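Local coordinates for phospholipase C-beta (PLC-beta) (Sepia officinalis, PDB 3QR0), which belongs to the beta class of phospholipases C, multidomain proteins combining PH, EF-hand, TIM-barrel and C2 modules, and holds a calcium ion in its barrel, at residues 283-286 and 291-294; 285-290 and 298-303. All coordinates share one frame; numbering follows the deposited sequence.

Contact 1: residues 283-286 and 291-294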
# COMPACT_ATOMS: atom_id res chain seq x y z
N TYR A 283 10.33 -16.37 25.18
CA TYR A 283 10.82 -15.00 25.32
C TYR A 283 11.90 -14.92 26.39
O TYR A 283 12.92 -14.25 26.20
CB TYR A 283 9.67 -14.03 25.63
CG TYR A 283 8.45 -14.18 24.71
CD1 TYR A 283 8.60 -14.39 23.35
CD2 TYR A 283 7.16 -14.10 25.22
CE1 TYR A 283 7.50 -14.53 22.51
CE2 TYR A 283 6.05 -14.24 24.39
CZ TYR A 283 6.23 -14.45 23.04
OH TYR A 283 5.13 -14.59 22.20
N GLU A 284 11.69 -15.62 27.50
CA GLU A 284 12.66 -15.66 28.59
C GLU A 284 13.94 -16.39 28.21
O GLU A 284 15.01 -16.03 28.67
CB GLU A 284 12.05 -16.27 29.84
CG GLU A 284 11.09 -15.34 30.54
CD GLU A 284 11.77 -14.08 31.05
OE1 GLU A 284 12.87 -14.19 31.65
OE2 GLU A 284 11.22 -12.98 30.83
N SER A 285 13.83 -17.42 27.36
CA SER A 285 15.01 -18.07 26.79
C SER A 285 15.88 -17.08 26.02
O SER A 285 17.10 -17.02 26.21
CB SER A 285 14.60 -19.22 25.86
OG SER A 285 14.02 -20.28 26.60
N ALA A 286 15.23 -16.30 25.15
CA ALA A 286 15.91 -15.29 24.34
C ALA A 286 16.57 -14.17 25.17
O ALA A 286 17.66 -13.71 24.83
CB ALA A 286 14.94 -14.68 23.33
N GLY A 291 18.85 -18.19 33.19
CA GLY A 291 18.29 -17.30 34.21
C GLY A 291 16.77 -17.25 34.20
O GLY A 291 16.15 -16.69 35.11
N LYS A 292 16.15 -17.84 33.17
CA LYS A 292 14.69 -17.89 33.08
C LYS A 292 14.08 -18.71 34.21
O LYS A 292 14.69 -19.65 34.71
CB LYS A 292 14.24 -18.49 31.73
CG LYS A 292 14.50 -19.99 31.59
CD LYS A 292 14.39 -20.45 30.15
CE LYS A 292 14.76 -21.94 30.03
NZ LYS A 292 14.71 -22.43 28.63
N LYS A 293 12.86 -18.32 34.60
CA LYS A 293 12.07 -19.05 35.58
C LYS A 293 10.76 -19.45 34.93
O LYS A 293 10.12 -18.64 34.25
CB LYS A 293 11.79 -18.17 36.79
CG LYS A 293 13.02 -17.72 37.55
CD LYS A 293 12.72 -16.52 38.44
CE LYS A 293 14.00 -15.92 39.00
NZ LYS A 293 13.72 -14.75 39.87
N LYS A 294 10.36 -20.70 35.13
CA LYS A 294 9.14 -21.25 34.53
C LYS A 294 7.93 -20.39 34.86
O LYS A 294 7.70 -20.04 36.02
CB LYS A 294 8.91 -22.68 35.03
CG LYS A 294 7.87 -23.46 34.24
CD LYS A 294 7.81 -24.91 34.69
CE LYS A 294 7.21 -25.80 33.61
NZ LYS A 294 7.02 -27.20 34.07
O HOH W 1 11.97 -15.68 33.88
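Lys-292 places its CG between its own backbone N and carbonyl carbon (chi1 71°), and from there the chain runs out fully extended beside the last turns of helix 273-288 until its ammonium group meets Ser-285. On the helix, the serine hydroxyl lies beside the backbone N and opposite the carbonyl carbon (chi1 -69°). Although the CB of Ser-285 points away from the loop, this torsion brings OG round to accept a hydrogen bond from Lys-292 NZ at 3.0 Å. The same OG is hydrogen-bonded to Asn-281 O one turn earlier, and NZ also bonds to Asn-281 OD1, so the lysine tip is tied to two side chains spaced one helical turn apart. The aliphatic part of Lys-292 contributes as well. Its CB packs on Glu-284 CB at 3.6 Å, the closest carbon contact between the segments, and its CD passes the hydroxyl with 3.6 Å between CD and Ser-285 OG.

The Glu-284 chain is bent, and its carboxylate turns away from the lysine chain toward Thr-298, at the start of helix 299-307. There OE2 is hydrogen-bonded to Thr-298 OG1 and OE1 accepts from Asn-288 ND2, so the group is held at both oxygens. A water adds an indirect link: it accepts from Lys-293 N at 2.9 Å and donates a weak bond to Glu-284 OE1 at 2.8 Å. The lysine thus covers one flank of the helix while the carboxylate reaches the loop backbone through the water on another. These contacts join the loop after helix 273-288 to the side of that helix, just before the chain enters strand 296-297, as in the helix-loop-helix of an EF-hand-like unit.

Contact 2: residues 285-290 and 298-303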
# COMPACT_ATOMS: atom_id res chain seq x y z
N SER A 285 13.83 -17.42 27.36
CA SER A 285 15.01 -18.07 26.79
C SER A 285 15.88 -17.08 26.02
O SER A 285 17.10 -17.02 26.21
CB SER A 285 14.60 -19.22 25.86
OG SER A 285 14.02 -20.28 26.60
N ALA A 286 15.23 -16.30 25.15
CA ALA A 286 15.91 -15.29 24.34
C ALA A 286 16.57 -14.17 25.17
O ALA A 286 17.66 -13.71 24.83
CB ALA A 286 14.94 -14.68 23.33
N VAL A 287 15.92 -13.76 26.25
CA VAL A 287 16.38 -12.61 27.03
C VAL A 287 17.23 -12.98 28.26
O VAL A 287 18.17 -12.26 28.58
CB VAL A 287 15.19 -11.73 27.46
CG1 VAL A 287 15.61 -10.71 28.51
CG2 VAL A 287 14.61 -11.03 26.23
N ASN A 288 16.90 -14.08 28.94
CA ASN A 288 17.58 -14.47 30.19
C ASN A 288 18.26 -15.85 30.19
O ASN A 288 18.95 -16.19 31.16
CB ASN A 288 16.61 -14.38 31.37
CG ASN A 288 16.32 -12.94 31.78
OD1 ASN A 288 17.23 -12.12 31.87
ND2 ASN A 288 15.05 -12.63 32.01
N LYS A 289 18.07 -16.63 29.13
CA LYS A 289 18.65 -17.97 29.01
C LYS A 289 18.35 -18.82 30.26
O LYS A 289 17.20 -18.88 30.68
CB LYS A 289 20.14 -17.88 28.69
CG LYS A 289 20.44 -17.27 27.32
CD LYS A 289 20.23 -18.29 26.21
CE LYS A 289 20.50 -17.68 24.83
NZ LYS A 289 19.55 -16.58 24.51
N LYS A 290 19.36 -19.45 30.87
CA LYS A 290 19.10 -20.31 32.03
C LYS A 290 18.83 -19.52 33.31
O LYS A 290 18.60 -20.10 34.37
CB LYS A 290 20.24 -21.31 32.22
CG LYS A 290 20.41 -22.26 31.03
CD LYS A 290 21.52 -23.27 31.26
CE LYS A 290 21.71 -24.18 30.06
NZ LYS A 290 22.80 -25.17 30.30
N THR A 298 9.69 -11.58 32.58
CA THR A 298 10.38 -10.40 33.09
C THR A 298 10.06 -9.17 32.24
O THR A 298 9.45 -9.27 31.18
CB THR A 298 11.91 -10.61 33.11
OG1 THR A 298 12.38 -10.87 31.78
CG2 THR A 298 12.29 -11.79 34.01
N LYS A 299 10.50 -8.00 32.71
CA LYS A 299 10.34 -6.74 31.99
C LYS A 299 10.92 -6.80 30.58
O LYS A 299 10.31 -6.34 29.61
CB LYS A 299 11.01 -5.62 32.80
CG LYS A 299 10.81 -4.22 32.26
CD LYS A 299 11.31 -3.17 33.25
CE LYS A 299 12.81 -3.27 33.48
NZ LYS A 299 13.33 -2.14 34.30
N GLU A 300 12.11 -7.39 30.46
CA GLU A 300 12.80 -7.51 29.18
C GLU A 300 12.11 -8.55 28.29
O GLU A 300 12.06 -8.39 27.07
CB GLU A 300 14.27 -7.88 29.39
CG GLU A 300 15.13 -6.77 30.02
CD GLU A 300 14.93 -6.59 31.53
OE1 GLU A 300 14.42 -7.52 32.21
OE2 GLU A 300 15.31 -5.51 32.04
N GLY A 301 11.58 -9.60 28.91
CA GLY A 301 10.76 -10.59 28.20
C GLY A 301 9.48 -10.00 27.65
O GLY A 301 9.06 -10.35 26.54
N LEU A 302 8.86 -9.10 28.41
CA LEU A 302 7.65 -8.40 27.96
C LEU A 302 7.92 -7.53 26.74
O LEU A 302 7.18 -7.56 25.76
CB LEU A 302 7.06 -7.54 29.08
CG LEU A 302 5.80 -6.72 28.73
CD1 LEU A 302 4.65 -7.65 28.31
CD2 LEU A 302 5.39 -5.85 29.90
N LEU A 303 8.99 -6.74 26.81
CA LEU A 303 9.37 -5.87 25.69
C LEU A 303 9.66 -6.71 24.44
O LEU A 303 9.27 -6.33 23.34
CB LEU A 303 10.60 -5.02 26.06
CG LEU A 303 11.09 -4.01 25.02
CD1 LEU A 303 9.93 -3.23 24.40
CD2 LEU A 303 12.10 -3.07 25.65
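Val-287 and Asn-288, at the C-terminal end of helix 273-288, meet the first turn of helix 299-307, the two helices of an EF-hand-like helix-loop-helix. Val-287 carries the apolar half of the contact. Its CG1 stands opposite the backbone N (chi1 168°), which sends this methyl straight onto Glu-300 CB at 3.3 Å, a tight carbon contact in which the two side chains cross nearly at right angles. The second methyl lies over the backbone of the same residue, with 3.8 Å between Val-287 CG2 and Glu-300 O. The backbones come nearest at Gly-301, whose CA is 6.1 Å from Val-287 CA. Phe-219 and Leu-223 of helix 215-225 touch Val-287 and Glu-300 respectively.

The polar half is made by Asn-288 and Thr-298, which approach from opposite directions. The amide ND2 of Asn-288 comes within 3.2 Å of Thr-298 OG1 and also touches the threonine methyl; the carboxylate of Glu-284 engages both residues. Thr-298 is the N-cap of helix 299-307: with chi1 at 60° its OG1 turns back over the helix start and accepts from Gly-301 N, at 3.2 Å between Thr-298 OG1 and Gly-301 N.

Just past the end of helix 273-288, Lys-289, with positive phi, folds its chain back on the preceding turn, where a salt bridge to Asp-216 engages the ammonium group and Lys-289 NZ also donates to Ser-285 O at 3.0 Å.

How the contacts relate
The two contacts lie with their centres about 5 Å apart and share Ser-285 and Ala-286 of helix 273-288: contact 1 joins that helix to the loop after it, contact 2 to helix 299-307. Glu-284 links them, since its OE2 is hydrogen-bonded to Thr-298 OG1 at 2.6 Å, and the same OE2 packs against Gly-301 CA at 3.6 Å. Tyr-283 adds a looser touch, its CB standing 3.8 Å from Gly-301 O. Both contacts sit in the EF-hand-like region, centred about 38 and 34 Å from the middle of the chain. The calcium ion is bound elsewhere, in the barrel, by Asn-339, Glu-368, Asp-370 and Glu-417, and neither contact supplies a ligand to it.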